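Local structure of hepatocyte growth factor-regulated tyrosine kinase substrate (Drosophila melanogaster, 1DVP) at residues 163-168 with 183-188; 28-33 with 67-72. The protein binds ubiquitin and phosphatidylinositol lipids, has an essential role in forming multivesicular bodies, and damps tyrosine kinase receptor signalling by promoting degradation of active receptors. All blocks are in the same frame, centred on the assembly; numbering follows the deposited sequence.

Overall arrangement
The two contacts lie in different domains and illustrate how burial and chemistry go together. Contact 2 is core: all six touching residues of helices 23-34 and 56-72 in the helical VHS domain are buried in the assembly, the second subunit lying against one side, and no hydrogen bond joins the segments. Contact 1 is only partly buried and belongs to the small FYVE zinc finger; metal bonds, a sulfur acceptor and an amide stacked on an imidazole hold the loop 163-168 to strand 186-187. The contacts share no element, follow one another along the chain, and stand apart, with centres about 32 Å and nearest atoms about 14 Å from each other.

Contact 1: residues 163-168 with 183-188; sequences VCHRCR and CGQVFC. With ZN (zinc ion), chain B; ZN (zinc ion), chain C.
The imidazole of His-165 carries the side chain of Gln-185 on one face: CG of Gln-185 sits over the ring centre, 3.7 Å from the centroid, and the amide lies stacked with its plane 7° from that of the ring. A bend at chi2 (-71°) brings CD of Gln-185 to 3.5 Å from ND1 of His-165; OE1 accepts a bond from Val-186 N. An alanine at Gln-185 would probably leave this imidazole face without its stacked partner and the ring freer to turn. His-165 in turn sets CB over one face of the Phe-187 ring, toward the rim, while CB of Arg-166 and SG of Cys-183 lie at that ring's edge. Backbone and sulfur bonds fix the register: His-165 N reaches Val-186 O at 3.0 Å, and SG of Cys-164 accepts N-H groups from Cys-188 and Cys-167, which probably tempers the charge of the thiolate. Cys-164, Cys-167 and Cys-188, joined by Cys-191, bind one zinc ion; Cys-183 serves the other with Cys-180, Cys-210 and Cys-213. This alternating, cross-brace use of cysteine pairs is the zinc arrangement of the FYVE finger, as it is of RING-type fingers.

Contact 2: residues 28-33 with 67-72; sequences LICDEI and ESIVKN
Ile-29, Cys-30 and Ile-33 meet Ser-68, Ile-69 and Asn-72 in a buried helix-helix contact within the VHS domain, a right-handed superhelix of helices. Helices 23-34 and 56-72 run in broadly the same direction here, their short segments having a signed crossing angle of -46° and a closest axis approach of 9.6 Å, and the nearest CA atoms are those of Cys-30 and Ile-69. The interface shows how one branched side chain can serve several partners. Ile-69 has CG1 between its backbone N and carbonyl carbon (chi1 64°), leaving CG2 anti to the carbonyl carbon, and this methyl does most of the touching. CD1 of Ile-33 meets it at 3.7 Å, the two side chains crossing at about a right angle, while CG2 of Ile-29 meets the same methyl at 3.9 Å, the Ile-29 and Ile-69 side chains crossing obliquely. Val-77 of helix 74-81 also packs on Ile-33 and Ile-69, and Phe-6 of helix 5-14 packs on Ile-29, so the apolar patch is shared by four helices.

Beside the isoleucines the chemistry turns more polar. Ser-68 turns its hydroxyl back to Leu-64 O in its own helix; of its side chain, CB is the atom that meets the sulfur of Cys-30, at 4.1 Å. Asn-72 OD1 accepts a bond from Asp-153 N, tying the end of helix 56-72 to a later part of the chain. Phe-173 of the second subunit packs on both Cys-30 and Asn-72, bringing the dimer partner to this side of the helix pair. No hydrogen bond crosses between the segments: Cys-30 places SG anti to its own carbonyl carbon (chi1 -65°), and there the sulfur makes van der Waals contacts, 3.8 Å from Ser-68 O and 3.7 Å from Asn-72 ND2.

Contact 1: residues 163-168 with 183-188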
ATOM      1  N   VAL A 163       5.450 -12.274  -7.413  1.00 21.20           N
ATOM      2  CA  VAL A 163       5.710 -13.325  -6.460  1.00 19.70           C
ATOM      3  C   VAL A 163       5.896 -12.709  -5.097  1.00 19.05           C
ATOM      4  O   VAL A 163       6.241 -11.517  -4.971  1.00 18.74           O
ATOM      5  CB  VAL A 163       6.944 -14.226  -6.848  1.00 19.33           C
ATOM      6  CG1 VAL A 163       6.718 -14.789  -8.215  1.00 18.93           C
ATOM      7  CG2 VAL A 163       8.301 -13.482  -6.743  1.00 18.73           C
ATOM      8  N   CYS A 164       5.610 -13.480  -4.057  1.00 18.51           N
ATOM      9  CA  CYS A 164       5.797 -12.966  -2.689  1.00 18.18           C
ATOM     10  C   CYS A 164       7.289 -12.676  -2.435  1.00 18.72           C
ATOM     11  O   CYS A 164       8.068 -13.580  -2.578  1.00 18.52           O
ATOM     12  CB  CYS A 164       5.378 -13.985  -1.654  1.00 17.85           C
ATOM     13  SG  CYS A 164       6.071 -13.563  -0.024  1.00 17.05           S
ATOM     14  N   HIS A 165       7.660 -11.451  -1.992  1.00 19.07           N
ATOM     15  CA  HIS A 165       9.066 -11.078  -1.806  1.00 19.65           C
ATOM     16  C   HIS A 165       9.874 -12.075  -0.938  1.00 19.84           C
ATOM     17  O   HIS A 165      11.045 -12.358  -1.206  1.00 19.85           O
ATOM     18  CB  HIS A 165       9.137  -9.686  -1.147  1.00 20.24           C
ATOM     19  CG  HIS A 165      10.519  -9.100  -1.068  1.00 20.69           C
ATOM     20  ND1 HIS A 165      11.247  -8.753  -2.190  1.00 21.16           N
ATOM     21  CD2 HIS A 165      11.291  -8.778  -0.005  1.00 20.78           C
ATOM     22  CE1 HIS A 165      12.409  -8.251  -1.820  1.00 21.09           C
ATOM     23  NE2 HIS A 165      12.463  -8.259  -0.498  1.00 21.34           N
ATOM     24  N   ARG A 166       9.240 -12.597   0.100  1.00 19.73           N
ATOM     25  CA  ARG A 166       9.940 -13.490   0.979  1.00 20.37           C
ATOM     26  C   ARG A 166      10.027 -14.942   0.529  1.00 20.09           C
ATOM     27  O   ARG A 166      11.144 -15.485   0.350  1.00 19.84           O
ATOM     28  CB  ARG A 166       9.347 -13.423   2.421  1.00 20.58           C
ATOM     29  CG  ARG A 166      10.195 -14.177   3.500  1.00 21.79           C
ATOM     30  CD  ARG A 166       9.551 -14.047   4.891  1.00 22.31           C
ATOM     31  NE  ARG A 166      10.325 -14.559   6.048  1.00 23.64           N
ATOM     32  CZ  ARG A 166      11.386 -13.949   6.606  1.00 23.91           C
ATOM     33  NH1 ARG A 166      11.887 -12.803   6.136  1.00 23.55           N
ATOM     34  NH2 ARG A 166      11.899 -14.446   7.722  1.00 24.20           N
ATOM     35  N   CYS A 167       8.872 -15.575   0.318  1.00 20.05           N
ATOM     36  CA  CYS A 167       8.915 -17.008  -0.012  1.00 19.69           C
ATOM     37  C   CYS A 167       8.907 -17.320  -1.492  1.00 19.65           C
ATOM     38  O   CYS A 167       9.166 -18.446  -1.880  1.00 19.58           O
ATOM     39  CB  CYS A 167       7.760 -17.708   0.697  1.00 19.48           C
ATOM     40  SG  CYS A 167       6.103 -17.482  -0.073  1.00 18.74           S
ATOM     41  N   ARG A 168       8.636 -16.310  -2.313  1.00 19.67           N
ATOM     42  CA  ARG A 168       8.566 -16.413  -3.756  1.00 19.69           C
ATOM     43  C   ARG A 168       7.354 -17.148  -4.291  1.00 19.21           C
ATOM     44  O   ARG A 168       7.292 -17.456  -5.481  1.00 19.27           O
ATOM     45  CB  ARG A 168       9.846 -17.052  -4.355  1.00 20.95           C
ATOM     46  CG  ARG A 168      11.165 -16.504  -3.764  1.00 22.39           C
ATOM     47  CD  ARG A 168      11.256 -14.958  -3.835  1.00 23.09           C
ATOM     48  NE  ARG A 168      11.440 -14.462  -5.180  1.00 24.66           N
ATOM     49  CZ  ARG A 168      11.523 -13.163  -5.487  1.00 24.91           C
ATOM     50  NH1 ARG A 168      11.439 -12.257  -4.515  1.00 25.61           N
ATOM     51  NH2 ARG A 168      11.693 -12.767  -6.741  1.00 25.46           N
ATOM     52  N   CYS A 183       8.321  -2.122   5.115  1.00 18.60           N
ATOM     53  CA  CYS A 183       9.301  -2.026   4.002  1.00 18.26           C
ATOM     54  C   CYS A 183       8.654  -1.745   2.654  1.00 18.14           C
ATOM     55  O   CYS A 183       9.337  -1.511   1.680  1.00 17.69           O
ATOM     56  CB  CYS A 183      10.161  -3.301   3.897  1.00 17.59           C
ATOM     57  SG  CYS A 183       9.270  -4.866   3.517  1.00 17.76           S
ATOM     58  N   GLY A 184       7.323  -1.810   2.598  1.00 18.51           N
ATOM     59  CA  GLY A 184       6.641  -1.521   1.332  1.00 18.62           C
ATOM     60  C   GLY A 184       6.629  -2.635   0.281  1.00 18.43           C
ATOM     61  O   GLY A 184       6.051  -2.457  -0.779  1.00 18.44           O
ATOM     62  N   GLN A 185       7.284  -3.776   0.540  1.00 18.40           N
ATOM     63  CA  GLN A 185       7.253  -4.882  -0.450  1.00 18.60           C
ATOM     64  C   GLN A 185       5.909  -5.606  -0.405  1.00 17.79           C
ATOM     65  O   GLN A 185       5.152  -5.410   0.573  1.00 17.45           O
ATOM     66  CB  GLN A 185       8.360  -5.913  -0.158  1.00 19.38           C
ATOM     67  CG  GLN A 185       9.669  -5.491  -0.825  1.00 21.06           C
ATOM     68  CD  GLN A 185       9.565  -5.645  -2.341  1.00 21.89           C
ATOM     69  OE1 GLN A 185       8.581  -6.232  -2.922  1.00 22.37           O
ATOM     70  NE2 GLN A 185      10.556  -5.160  -2.997  1.00 22.33           N
ATOM     71  N   VAL A 186       5.653  -6.457  -1.421  1.00 17.16           N
ATOM     72  CA  VAL A 186       4.402  -7.240  -1.517  1.00 16.58           C
ATOM     73  C   VAL A 186       4.822  -8.638  -1.110  1.00 16.34           C
ATOM     74  O   VAL A 186       5.940  -9.048  -1.437  1.00 15.67           O
ATOM     75  CB  VAL A 186       3.763  -7.321  -2.953  1.00 16.77           C
ATOM     76  CG1 VAL A 186       3.072  -5.973  -3.300  1.00 17.10           C
ATOM     77  CG2 VAL A 186       4.823  -7.617  -3.971  1.00 17.04           C
ATOM     78  N   PHE A 187       3.919  -9.294  -0.380  1.00 15.56           N
ATOM     79  CA  PHE A 187       4.064 -10.636   0.175  1.00 15.38           C
ATOM     80  C   PHE A 187       2.703 -11.339   0.158  1.00 15.29           C
ATOM     81  O   PHE A 187       1.632 -10.679   0.006  1.00 14.54           O
ATOM     82  CB  PHE A 187       4.484 -10.557   1.663  1.00 15.24           C
ATOM     83  CG  PHE A 187       5.730  -9.732   1.920  1.00 15.06           C
ATOM     84  CD1 PHE A 187       5.701  -8.330   1.956  1.00 14.89           C
ATOM     85  CD2 PHE A 187       6.943 -10.370   2.164  1.00 15.27           C
ATOM     86  CE1 PHE A 187       6.862  -7.570   2.233  1.00 15.10           C
ATOM     87  CE2 PHE A 187       8.094  -9.648   2.429  1.00 15.06           C
ATOM     88  CZ  PHE A 187       8.057  -8.215   2.465  1.00 15.43           C
ATOM     89  N   CYS A 188       2.755 -12.662   0.333  1.00 14.84           N
ATOM     90  CA  CYS A 188       1.564 -13.478   0.437  1.00 15.40           C
ATOM     91  C   CYS A 188       1.054 -13.242   1.898  1.00 15.70           C
ATOM     92  O   CYS A 188       1.725 -12.645   2.724  1.00 15.49           O
ATOM     93  CB  CYS A 188       1.878 -14.970   0.248  1.00 15.05           C
ATOM     94  SG  CYS A 188       2.963 -15.656   1.537  1.00 13.54           S
TER
HETATM   95 ZN    ZN B 401       5.153 -15.566   1.192  1.00 19.20          ZN
HETATM   96 ZN    ZN C 402       8.557  -5.749   5.580  1.00 20.28          ZN

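Contact 2: residues 28-33 with 67-72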
ATOM      1  N   LEU A  28       5.205  15.935  15.931  1.00 22.15           N
ATOM      2  CA  LEU A  28       4.661  17.314  15.985  1.00 22.52           C
ATOM      3  C   LEU A  28       5.842  18.327  16.080  1.00 22.10           C
ATOM      4  O   LEU A  28       5.826  19.381  15.421  1.00 22.56           O
ATOM      5  CB  LEU A  28       3.732  17.473  17.206  1.00 23.15           C
ATOM      6  CG  LEU A  28       2.263  17.059  17.076  1.00 23.69           C
ATOM      7  CD1 LEU A  28       1.539  17.206  18.432  1.00 24.32           C
ATOM      8  CD2 LEU A  28       1.544  18.016  16.005  1.00 24.17           C
ATOM      9  N   ILE A  29       6.849  18.020  16.897  1.00 21.79           N
ATOM     10  CA  ILE A  29       8.022  18.879  17.032  1.00 21.81           C
ATOM     11  C   ILE A  29       8.703  19.028  15.660  1.00 21.94           C
ATOM     12  O   ILE A  29       8.954  20.136  15.223  1.00 21.93           O
ATOM     13  CB  ILE A  29       9.020  18.338  18.125  1.00 21.76           C
ATOM     14  CG1 ILE A  29       8.442  18.623  19.513  1.00 21.44           C
ATOM     15  CG2 ILE A  29      10.436  19.031  17.996  1.00 21.71           C
ATOM     16  CD1 ILE A  29       9.186  18.011  20.633  1.00 22.03           C
ATOM     17  N   CYS A  30       8.935  17.915  14.955  1.00 22.14           N
ATOM     18  CA  CYS A  30       9.562  17.993  13.630  1.00 22.57           C
ATOM     19  C   CYS A  30       8.769  18.883  12.678  1.00 23.01           C
ATOM     20  O   CYS A  30       9.347  19.713  12.001  1.00 22.85           O
ATOM     21  CB  CYS A  30       9.718  16.591  13.047  1.00 22.56           C
ATOM     22  SG  CYS A  30      10.850  15.616  14.039  1.00 22.51           S
ATOM     23  N   ASP A  31       7.453  18.708  12.608  1.00 23.67           N
ATOM     24  CA  ASP A  31       6.617  19.569  11.757  1.00 24.48           C
ATOM     25  C   ASP A  31       6.712  21.059  12.169  1.00 25.28           C
ATOM     26  O   ASP A  31       6.831  21.952  11.310  1.00 24.85           O
ATOM     27  CB  ASP A  31       5.149  19.112  11.823  1.00 24.16           C
ATOM     28  CG  ASP A  31       4.888  17.856  10.966  1.00 24.20           C
ATOM     29  OD1 ASP A  31       5.675  17.614  10.017  1.00 23.51           O
ATOM     30  OD2 ASP A  31       3.902  17.151  11.242  1.00 23.02           O
ATOM     31  N   GLU A  32       6.642  21.335  13.486  1.00 26.55           N
ATOM     32  CA  GLU A  32       6.717  22.735  13.951  1.00 27.44           C
ATOM     33  C   GLU A  32       8.012  23.392  13.477  1.00 28.05           C
ATOM     34  O   GLU A  32       7.995  24.557  13.115  1.00 28.26           O
ATOM     35  CB  GLU A  32       6.588  22.849  15.489  1.00 28.06           C
ATOM     36  CG  GLU A  32       5.273  22.256  16.006  1.00 28.67           C
ATOM     37  CD  GLU A  32       5.084  22.209  17.538  1.00 28.96           C
ATOM     38  OE1 GLU A  32       5.818  21.487  18.267  1.00 28.73           O
ATOM     39  OE2 GLU A  32       4.143  22.888  18.001  1.00 29.43           O
ATOM     40  N   ILE A  33       9.119  22.657  13.438  1.00 28.54           N
ATOM     41  CA  ILE A  33      10.372  23.248  12.986  1.00 29.29           C
ATOM     42  C   ILE A  33      10.351  23.432  11.464  1.00 29.90           C
ATOM     43  O   ILE A  33      10.685  24.509  10.924  1.00 29.80           O
ATOM     44  CB  ILE A  33      11.574  22.367  13.389  1.00 29.08           C
ATOM     45  CG1 ILE A  33      11.671  22.305  14.919  1.00 29.24           C
ATOM     46  CG2 ILE A  33      12.857  22.904  12.765  1.00 29.00           C
ATOM     47  CD1 ILE A  33      12.863  21.399  15.436  1.00 29.20           C
ATOM     48  N   GLU A  67      17.766  13.314  17.941  1.00 26.00           N
ATOM     49  CA  GLU A  67      18.032  12.422  16.823  1.00 25.84           C
ATOM     50  C   GLU A  67      16.991  12.640  15.711  1.00 25.63           C
ATOM     51  O   GLU A  67      17.315  12.660  14.520  1.00 24.74           O
ATOM     52  CB  GLU A  67      17.986  10.986  17.313  1.00 26.52           C
ATOM     53  CG  GLU A  67      18.129   9.890  16.232  1.00 27.72           C
ATOM     54  CD  GLU A  67      17.988   8.498  16.864  1.00 28.42           C
ATOM     55  OE1 GLU A  67      17.882   8.450  18.123  1.00 28.87           O
ATOM     56  OE2 GLU A  67      17.972   7.475  16.141  1.00 28.94           O
ATOM     57  N   SER A  68      15.740  12.812  16.135  1.00 25.02           N
ATOM     58  CA  SER A  68      14.622  13.005  15.224  1.00 24.96           C
ATOM     59  C   SER A  68      14.626  14.293  14.441  1.00 24.90           C
ATOM     60  O   SER A  68      14.298  14.270  13.259  1.00 24.71           O
ATOM     61  CB  SER A  68      13.287  12.892  15.977  1.00 25.11           C
ATOM     62  OG  SER A  68      13.174  11.619  16.540  1.00 25.32           O
ATOM     63  N   ILE A  69      14.958  15.418  15.065  1.00 24.81           N
ATOM     64  CA  ILE A  69      14.943  16.648  14.271  1.00 25.01           C
ATOM     65  C   ILE A  69      16.149  16.704  13.325  1.00 25.37           C
ATOM     66  O   ILE A  69      16.070  17.270  12.240  1.00 25.48           O
ATOM     67  CB  ILE A  69      14.856  17.945  15.166  1.00 24.60           C
ATOM     68  CG1 ILE A  69      16.100  18.096  16.053  1.00 24.28           C
ATOM     69  CG2 ILE A  69      13.617  17.869  16.064  1.00 24.78           C
ATOM     70  CD1 ILE A  69      16.189  19.495  16.730  1.00 23.81           C
ATOM     71  N   VAL A  70      17.259  16.084  13.728  1.00 25.70           N
ATOM     72  CA  VAL A  70      18.433  16.076  12.878  1.00 25.93           C
ATOM     73  C   VAL A  70      18.054  15.231  11.699  1.00 26.07           C
ATOM     74  O   VAL A  70      18.381  15.527  10.550  1.00 26.12           O
ATOM     75  CB  VAL A  70      19.672  15.438  13.579  1.00 26.30           C
ATOM     76  CG1 VAL A  70      20.766  15.058  12.512  1.00 26.52           C
ATOM     77  CG2 VAL A  70      20.263  16.423  14.557  1.00 26.41           C
ATOM     78  N   LYS A  71      17.359  14.144  11.967  1.00 25.98           N
ATOM     79  CA  LYS A  71      16.969  13.286  10.878  1.00 26.06           C
ATOM     80  C   LYS A  71      15.800  13.808   9.995  1.00 26.28           C
ATOM     81  O   LYS A  71      15.796  13.589   8.766  1.00 26.08           O
ATOM     82  CB  LYS A  71      16.614  11.915  11.419  1.00 26.17           C
ATOM     83  CG  LYS A  71      16.133  10.975  10.373  1.00 26.28           C
ATOM     84  CD  LYS A  71      16.291   9.569  10.834  1.00 26.84           C
ATOM     85  CE  LYS A  71      14.950   9.023  11.289  1.00 26.98           C
ATOM     86  NZ  LYS A  71      15.132   7.606  11.737  1.00 27.97           N
ATOM     87  N   ASN A  72      14.824  14.473  10.612  1.00 26.07           N
ATOM     88  CA  ASN A  72      13.646  14.934   9.880  1.00 26.27           C
ATOM     89  C   ASN A  72      13.541  16.409   9.539  1.00 26.53           C
ATOM     90  O   ASN A  72      12.568  16.809   8.911  1.00 26.28           O
ATOM     91  CB  ASN A  72      12.362  14.567  10.654  1.00 25.67           C
ATOM     92  CG  ASN A  72      12.195  13.087  10.799  1.00 25.57           C
ATOM     93  OD1 ASN A  72      12.602  12.317   9.919  1.00 25.21           O
ATOM     94  ND2 ASN A  72      11.604  12.669  11.896  1.00 24.98           N
TER